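Local coordinates for GCN5-related N-acetyltransferase (Brucella melitensis biovar Abortus 2308, PDB 3TCV), which probably transfers an acetyl group from acetyl-coenzyme A to an amine, perhaps the N-terminal serine or alanine of a protein, at residues A80-A83 and E84-W88; E57-A60 and A61-E65; N170-G173 and P174-R177. All coordinates share one frame; numbering follows the deposited sequence.

Interaction 1 (A80-A83 and E84-W88)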
loop_
_atom_site.group_PDB
_atom_site.type_symbol
_atom_site.label_atom_id
_atom_site.label_comp_id
_atom_site.label_asym_id
_atom_site.label_seq_id
_atom_site.Cartn_x
_atom_site.Cartn_y
_atom_site.Cartn_z
ATOM N N ALA B 80 26.230 -15.834 3.331
ATOM C CA ALA B 80 27.303 -16.753 2.926
ATOM C C ALA B 80 28.152 -17.177 4.122
ATOM O O ALA B 80 28.648 -18.301 4.157
ATOM C CB ALA B 80 28.186 -16.120 1.843
ATOM N N THR B 81 28.307 -16.277 5.095
ATOM C CA THR B 81 29.081 -16.533 6.307
ATOM C C THR B 81 28.378 -15.879 7.486
ATOM O O THR B 81 27.551 -14.990 7.305
ATOM C CB THR B 81 30.508 -15.918 6.247
ATOM O OG1 THR B 81 30.426 -14.500 6.377
ATOM C CG2 THR B 81 31.237 -16.243 4.935
ATOM N N ARG B 82 28.719 -16.319 8.698
ATOM C CA ARG B 82 28.190 -15.710 9.904
ATOM C C ARG B 82 28.533 -14.230 10.010
ATOM O O ARG B 82 27.688 -13.421 10.371
ATOM C CB ARG B 82 28.689 -16.470 11.143
ATOM C CG ARG B 82 28.269 -15.861 12.462
ATOM C CD ARG B 82 26.774 -16.027 12.705
ATOM N NE ARG B 82 26.349 -15.327 13.901
ATOM C CZ ARG B 82 26.117 -14.025 13.990
ATOM N NH1 ARG B 82 26.290 -13.217 12.953
ATOM N NH2 ARG B 82 25.739 -13.512 15.147
ATOM N N ALA B 83 29.778 -13.870 9.694
ATOM C CA ALA B 83 30.164 -12.468 9.729
ATOM C C ALA B 83 29.324 -11.632 8.755
ATOM O O ALA B 83 28.925 -10.524 9.073
ATOM C CB ALA B 83 31.651 -12.301 9.444
ATOM N N GLU B 84 29.039 -12.180 7.573
ATOM C CA GLU B 84 28.289 -11.441 6.555
ATOM C C GLU B 84 26.821 -11.242 6.926
ATOM O O GLU B 84 26.170 -10.361 6.379
ATOM C CB GLU B 84 28.426 -12.114 5.172
ATOM C CG GLU B 84 29.767 -11.821 4.494
ATOM C CD GLU B 84 29.938 -12.476 3.119
ATOM O OE1 GLU B 84 29.155 -13.361 2.747
ATOM O OE2 GLU B 84 30.883 -12.105 2.399
ATOM N N PHE B 85 26.334 -12.044 7.862
ATOM C CA PHE B 85 24.952 -11.975 8.334
ATOM C C PHE B 85 24.742 -10.823 9.321
ATOM O O PHE B 85 23.629 -10.310 9.483
ATOM C CB PHE B 85 24.607 -13.317 8.989
ATOM C CG PHE B 85 23.167 -13.475 9.394
ATOM C CD1 PHE B 85 22.153 -13.291 8.464
ATOM C CD2 PHE B 85 22.835 -13.888 10.676
ATOM C CE1 PHE B 85 20.826 -13.477 8.807
ATOM C CE2 PHE B 85 21.511 -14.069 11.039
ATOM C CZ PHE B 85 20.507 -13.874 10.097
ATOM N N GLU B 86 25.817 -10.415 9.988
ATOM C CA GLU B 86 25.678 -9.478 11.098
ATOM C C GLU B 86 25.017 -8.137 10.760
ATOM O O GLU B 86 24.187 -7.688 11.528
ATOM C CB GLU B 86 27.026 -9.246 11.814
ATOM C CG GLU B 86 26.864 -8.644 13.210
ATOM C CD GLU B 86 26.205 -9.567 14.234
ATOM O OE1 GLU B 86 26.245 -10.806 14.098
ATOM O OE2 GLU B 86 25.641 -9.047 15.238
ATOM N N PRO B 87 25.364 -7.504 9.630
ATOM C CA PRO B 87 24.719 -6.218 9.344
ATOM C C PRO B 87 23.194 -6.297 9.237
ATOM O O PRO B 87 22.499 -5.486 9.837
ATOM C CB PRO B 87 25.327 -5.815 8.003
ATOM C CG PRO B 87 26.688 -6.422 8.046
ATOM C CD PRO B 87 26.471 -7.764 8.697
ATOM N N TRP B 88 22.698 -7.262 8.477
ATOM C CA TRP B 88 21.236 -7.469 8.386
ATOM C C TRP B 88 20.636 -7.784 9.711
ATOM O O TRP B 88 19.564 -7.286 10.048
ATOM C CB TRP B 88 20.861 -8.555 7.368
ATOM C CG TRP B 88 19.352 -8.721 7.263
ATOM C CD1 TRP B 88 18.474 -8.074 6.394
ATOM C CD2 TRP B 88 18.505 -9.572 8.091
ATOM N NE1 TRP B 88 17.179 -8.469 6.633
ATOM C CE2 TRP B 88 17.130 -9.362 7.636
ATOM C CE3 TRP B 88 18.734 -10.440 9.155
ATOM C CZ2 TRP B 88 16.059 -10.018 8.224
ATOM C CZ3 TRP B 88 17.644 -11.102 9.721
ATOM C CH2 TRP B 88 16.334 -10.878 9.265
HETATM O O HOH W 1 26.413 -13.312 2.384
#

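Interaction 2 (E57-A60 and A61-E65)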
loop_
_atom_site.group_PDB
_atom_site.type_symbol
_atom_site.label_atom_id
_atom_site.label_comp_id
_atom_site.label_asym_id
_atom_site.label_seq_id
_atom_site.Cartn_x
_atom_site.Cartn_y
_atom_site.Cartn_z
ATOM N N GLU B 57 22.012 -19.107 15.842
ATOM C CA GLU B 57 21.034 -20.099 15.444
ATOM C C GLU B 57 20.228 -19.619 14.238
ATOM O O GLU B 57 19.862 -20.425 13.400
ATOM C CB GLU B 57 20.117 -20.501 16.613
ATOM C CG GLU B 57 20.847 -21.267 17.707
ATOM C CD GLU B 57 19.965 -21.666 18.884
ATOM O OE1 GLU B 57 18.733 -21.472 18.850
ATOM O OE2 GLU B 57 20.522 -22.186 19.884
ATOM N N LEU B 58 19.977 -18.314 14.125
ATOM C CA LEU B 58 19.238 -17.820 12.943
ATOM C C LEU B 58 20.140 -17.884 11.720
ATOM O O LEU B 58 19.679 -18.175 10.618
ATOM C CB LEU B 58 18.703 -16.398 13.145
ATOM C CG LEU B 58 17.884 -15.830 11.983
ATOM C CD1 LEU B 58 16.689 -16.725 11.688
ATOM C CD2 LEU B 58 17.474 -14.397 12.306
ATOM N N PHE B 59 21.434 -17.634 11.909
ATOM C CA PHE B 59 22.375 -17.816 10.813
ATOM C C PHE B 59 22.306 -19.258 10.328
ATOM O O PHE B 59 22.255 -19.506 9.134
ATOM C CB PHE B 59 23.823 -17.484 11.197
ATOM C CG PHE B 59 24.818 -17.948 10.160
ATOM C CD1 PHE B 59 24.902 -17.320 8.933
ATOM C CD2 PHE B 59 25.618 -19.061 10.398
ATOM C CE1 PHE B 59 25.776 -17.784 7.964
ATOM C CE2 PHE B 59 26.512 -19.519 9.441
ATOM C CZ PHE B 59 26.594 -18.885 8.222
ATOM N N ALA B 60 22.322 -20.208 11.261
ATOM C CA ALA B 60 22.245 -21.620 10.930
ATOM C C ALA B 60 20.999 -21.923 10.101
ATOM O O ALA B 60 21.068 -22.537 9.029
ATOM C CB ALA B 60 22.233 -22.458 12.203
ATOM N N ALA B 61 19.858 -21.497 10.619
ATOM C CA ALA B 61 18.575 -21.693 9.917
ATOM C C ALA B 61 18.576 -21.079 8.513
ATOM O O ALA B 61 17.974 -21.625 7.579
ATOM C CB ALA B 61 17.428 -21.135 10.757
ATOM N N SER B 62 19.278 -19.960 8.363
ATOM C CA SER B 62 19.262 -19.171 7.123
ATOM C C SER B 62 20.341 -19.590 6.130
ATOM O O SER B 62 20.455 -19.001 5.074
ATOM C CB SER B 62 19.362 -17.671 7.432
ATOM O OG SER B 62 18.345 -17.279 8.364
ATOM N N SER B 63 21.140 -20.600 6.485
ATOM C CA SER B 63 22.258 -21.042 5.635
ATOM C C SER B 63 22.236 -22.563 5.455
ATOM O O SER B 63 23.263 -23.182 5.166
ATOM C CB SER B 63 23.604 -20.558 6.216
ATOM O OG SER B 63 23.760 -20.928 7.583
ATOM N N VAL B 64 21.051 -23.152 5.602
ATOM C CA VAL B 64 20.848 -24.574 5.342
ATOM C C VAL B 64 21.130 -24.877 3.864
ATOM O O VAL B 64 21.179 -23.974 3.026
ATOM C CB VAL B 64 19.412 -25.024 5.701
ATOM C CG1 VAL B 64 19.199 -24.979 7.200
ATOM C CG2 VAL B 64 18.383 -24.154 4.978
ATOM N N GLU B 65 21.310 -26.168 3.568
ATOM C CA GLU B 65 21.701 -26.654 2.250
ATOM C C GLU B 65 20.865 -26.075 1.113
ATOM O O GLU B 65 21.402 -25.750 0.064
ATOM C CB GLU B 65 21.649 -28.197 2.199
#

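Interaction 3 (N170-G173 and P174-R177)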
loop_
_atom_site.group_PDB
_atom_site.type_symbol
_atom_site.label_atom_id
_atom_site.label_comp_id
_atom_site.label_asym_id
_atom_site.label_seq_id
_atom_site.Cartn_x
_atom_site.Cartn_y
_atom_site.Cartn_z
ATOM N N ASN B 170 3.123 -12.310 -6.732
ATOM C CA ASN B 170 2.050 -13.045 -7.315
ATOM C C ASN B 170 2.513 -14.403 -7.896
ATOM O O ASN B 170 1.722 -15.325 -7.981
ATOM C CB ASN B 170 1.390 -12.226 -8.388
ATOM C CG ASN B 170 0.114 -12.837 -8.860
ATOM O OD1 ASN B 170 -0.768 -13.159 -8.037
ATOM N ND2 ASN B 170 -0.025 -12.989 -10.168
ATOM N N GLU B 171 3.791 -14.498 -8.253
ATOM C CA GLU B 171 4.370 -15.757 -8.772
ATOM C C GLU B 171 4.830 -16.695 -7.643
ATOM O O GLU B 171 5.238 -17.828 -7.918
ATOM C CB GLU B 171 5.562 -15.468 -9.713
ATOM C CG GLU B 171 5.184 -14.904 -11.083
ATOM C CD GLU B 171 6.374 -14.742 -12.047
ATOM O OE1 GLU B 171 7.560 -14.856 -11.647
ATOM O OE2 GLU B 171 6.111 -14.505 -13.242
ATOM N N ASN B 172 4.787 -16.231 -6.395
ATOM C CA ASN B 172 5.137 -17.052 -5.245
ATOM C C ASN B 172 3.913 -17.906 -4.898
ATOM O O ASN B 172 3.117 -17.567 -4.015
ATOM C CB ASN B 172 5.606 -16.177 -4.067
ATOM C CG ASN B 172 6.117 -16.972 -2.907
ATOM O OD1 ASN B 172 5.937 -18.189 -2.851
ATOM N ND2 ASN B 172 6.762 -16.296 -1.964
ATOM N N GLY B 173 3.795 -19.038 -5.592
ATOM C CA GLY B 173 2.664 -19.943 -5.413
ATOM C C GLY B 173 2.491 -20.450 -3.978
ATOM O O GLY B 173 1.384 -20.394 -3.437
ATOM N N PRO B 174 3.574 -20.936 -3.363
ATOM C CA PRO B 174 3.467 -21.426 -1.977
ATOM C C PRO B 174 2.969 -20.354 -0.976
ATOM O O PRO B 174 2.217 -20.689 -0.044
ATOM C CB PRO B 174 4.888 -21.846 -1.640
ATOM C CG PRO B 174 5.502 -22.204 -2.969
ATOM C CD PRO B 174 4.881 -21.272 -3.968
ATOM N N SER B 175 3.398 -19.094 -1.173
ATOM C CA SER B 175 2.989 -18.003 -0.280
ATOM C C SER B 175 1.524 -17.682 -0.479
ATOM O O SER B 175 0.803 -17.527 0.494
ATOM C CB SER B 175 3.818 -16.734 -0.471
ATOM O OG SER B 175 3.447 -15.788 0.522
ATOM N N ARG B 176 1.069 -17.617 -1.725
ATOM C CA ARG B 176 -0.333 -17.380 -1.986
ATOM C C ARG B 176 -1.214 -18.479 -1.399
ATOM O O ARG B 176 -2.230 -18.196 -0.778
ATOM C CB ARG B 176 -0.611 -17.282 -3.459
ATOM C CG ARG B 176 -0.081 -16.014 -4.070
ATOM C CD ARG B 176 -0.673 -15.801 -5.441
ATOM N NE ARG B 176 -0.233 -16.825 -6.391
ATOM C CZ ARG B 176 -0.900 -17.936 -6.728
ATOM N NH1 ARG B 176 -2.060 -18.237 -6.183
ATOM N NH2 ARG B 176 -0.382 -18.770 -7.632
ATOM N N ARG B 177 -0.812 -19.726 -1.603
ATOM C CA ARG B 177 -1.576 -20.859 -1.070
ATOM C C ARG B 177 -1.517 -20.864 0.462
ATOM O O ARG B 177 -2.508 -21.221 1.107
ATOM C CB ARG B 177 -1.067 -22.165 -1.689
ATOM C CG ARG B 177 -1.456 -22.312 -3.162
ATOM C CD ARG B 177 -1.058 -23.681 -3.709
ATOM N NE ARG B 177 0.389 -23.904 -3.756
ATOM C CZ ARG B 177 1.178 -23.586 -4.792
ATOM N NH1 ARG B 177 0.685 -22.994 -5.878
ATOM N NH2 ARG B 177 2.476 -23.842 -4.729
#

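Interaction 1 (A80-A83 and E84-W88)
Glu84 lies against Thr81 and Ala80, with its side chain folded back over the start of helix 82-94. Its CG stands beside the backbone N and the chain runs straight beyond it (chi1 -78°). CB and CG thus come up against Thr81 OG1, the two side chains crossing at a slant, and the carboxylate is carried toward Ala80, with OE1 3.1 Å from Ala80 CB. A water links this end of the contact, accepting from Ala80 N at 2.7 Å and donating to Glu84 OE1 at 2.8 Å.

Thr81 is the N-cap of the helix. Its OG1 accepts from Glu84 N at 3.0 Å, with a fairly straight N-H···O angle of 154°. The reciprocal bond of a capping box is not made, because Glu84 OE1 stays 3.8 Å from Thr81 N and meets the backbone one residue earlier, through the water. In the first turn Phe85 N donates to Arg82 O and Glu86 N to Ala83 O, both spanning three residues; Ala83 O also touches Pro87 CD.

On another side of the turn, Arg82 grips Glu86 end-on. NH1 and NH2 both donate to Glu86 OE1, at 2.7 Å and 2.9 Å respectively, and the guanidinium and carboxylate planes are only 19° apart. Each chain is bent at chi2, which brings two groups four residues apart into this nearly coplanar salt bridge. Arg82 NE turns to a second acid, Asp56 on helix 51-61, so the guanidinium is shared between two carboxylates and its rotation is probably restricted.

Interaction 2 (E57-A60 and A61-E65)
Ala61 continues the last turn of helix 51-61 against Glu57: its N donates to Glu57 O at 3.0 Å in a nearly straight bond of 170°, and its CB rests near the same carbonyl oxygen. At Ser62 the backbone and the side chain serve one acceptor. Ser62 N and OG both donate to Leu58 O, at 2.9 Å and 2.8 Å, reaching it from opposite faces of the carbonyl plane. OG also lies against Leu58 CD1, and the buried Ser62 side chain also touches Phe71 and Tyr133.

Ser63 makes a different use of its hydroxyl. With OG between the backbone N and the carbonyl carbon (chi1 53°), the side chain turns back along the helix, and OG donates to Phe59 O at 2.6 Å. The same oxygen sits over the centre of the Phe59 ring, 3.5 Å above its plane, while Ser63 CB forms a CH-pi contact at 4.2 Å from the ring centroid. Ser63 N donates to Ala60 O, three residues back. Val64 then leads away, CG1 brushing Ala60 O at 3.6 Å.

Two serine hydroxyls thus each donate to a carbonyl four residues back. Ser62 OG adds a second bond to a carbonyl that its own N already serves, whereas Ser63 OG supplies the main donor to Phe59 O, which otherwise has a weak bond from Ser62 N. Ser63, its proton directed to Phe59 O, sets its oxygen against the aromatic face without donating to the ring.

Interaction 3 (N170-G173 and P174-R177)
An N-cap opens helix 173-182 after the short loop that follows strand 163-169, and the contact is the turn that joins the two. Asn172 is the cap residue: its OD1 accepts from Ser175 N at 3.2 Å, with the donor well above the plane of the amide carbonyl, so the bond does not use an in-plane lone pair. The side chain is set by CG lying anti to the backbone N (chi1 -174°). That leaves ND2 against Ser175 CB at 3.3 Å, while OD1 also touches Pro174 CD. The Asn172 side chain crosses the proline ring at about a right angle. Ser175 OG faces another way and bonds to Trp166 NE1 of the strand.

The backbone bonds of the helix begin at once, Arg176 N donating to Asn172 O and Arg177 N to Gly173 O. Asn172 is also the centre of an inverse gamma turn, closed by a weak bond from Gly173 N to Glu171 O. In the GNAT fold this strand-to-helix turn lies beside the cleft that receives acetyl-CoA, and the position here is consistent with that.

Arg176 reaches back over the turn. Bent at chi3, it presents NE to Asn170 O at 2.9 Å, with an N-H···O angle of 143° and the acceptor near the guanidinium edge. Asn170 OD1 lies 3.7 Å from Arg176 CD, and the planes of the Asn170 amide and the guanidinium are 46° apart. One face of the guanidinium lies over Gly173 CA, NH2 being 3.9 Å from it. Arg177 folds over the other end of the same glycine, its guanidinium centred above Gly173 O at 3.4 Å from the plane.

How the interactions relate
The three contacts follow one another along the chain as interaction 2, interaction 1 and interaction 3, all inside the GNAT domain. Interactions 1 and 2, with centres about 11 Å apart, touch: the C-terminal end of helix 51-61 packs on the first turn of helix 82-94, where Phe59 meets Thr81 and Arg82, and Phe85 meets Leu58 and Phe59. Together they form a helix-helix junction at one edge of the domain. Interaction 3, its centre about 23 Å from interaction 2 and about 28 Å from interaction 1, sits at a strand-to-helix turn of the central sheet. Nearest atoms are about 15 Å away, so the two regions do not touch directly.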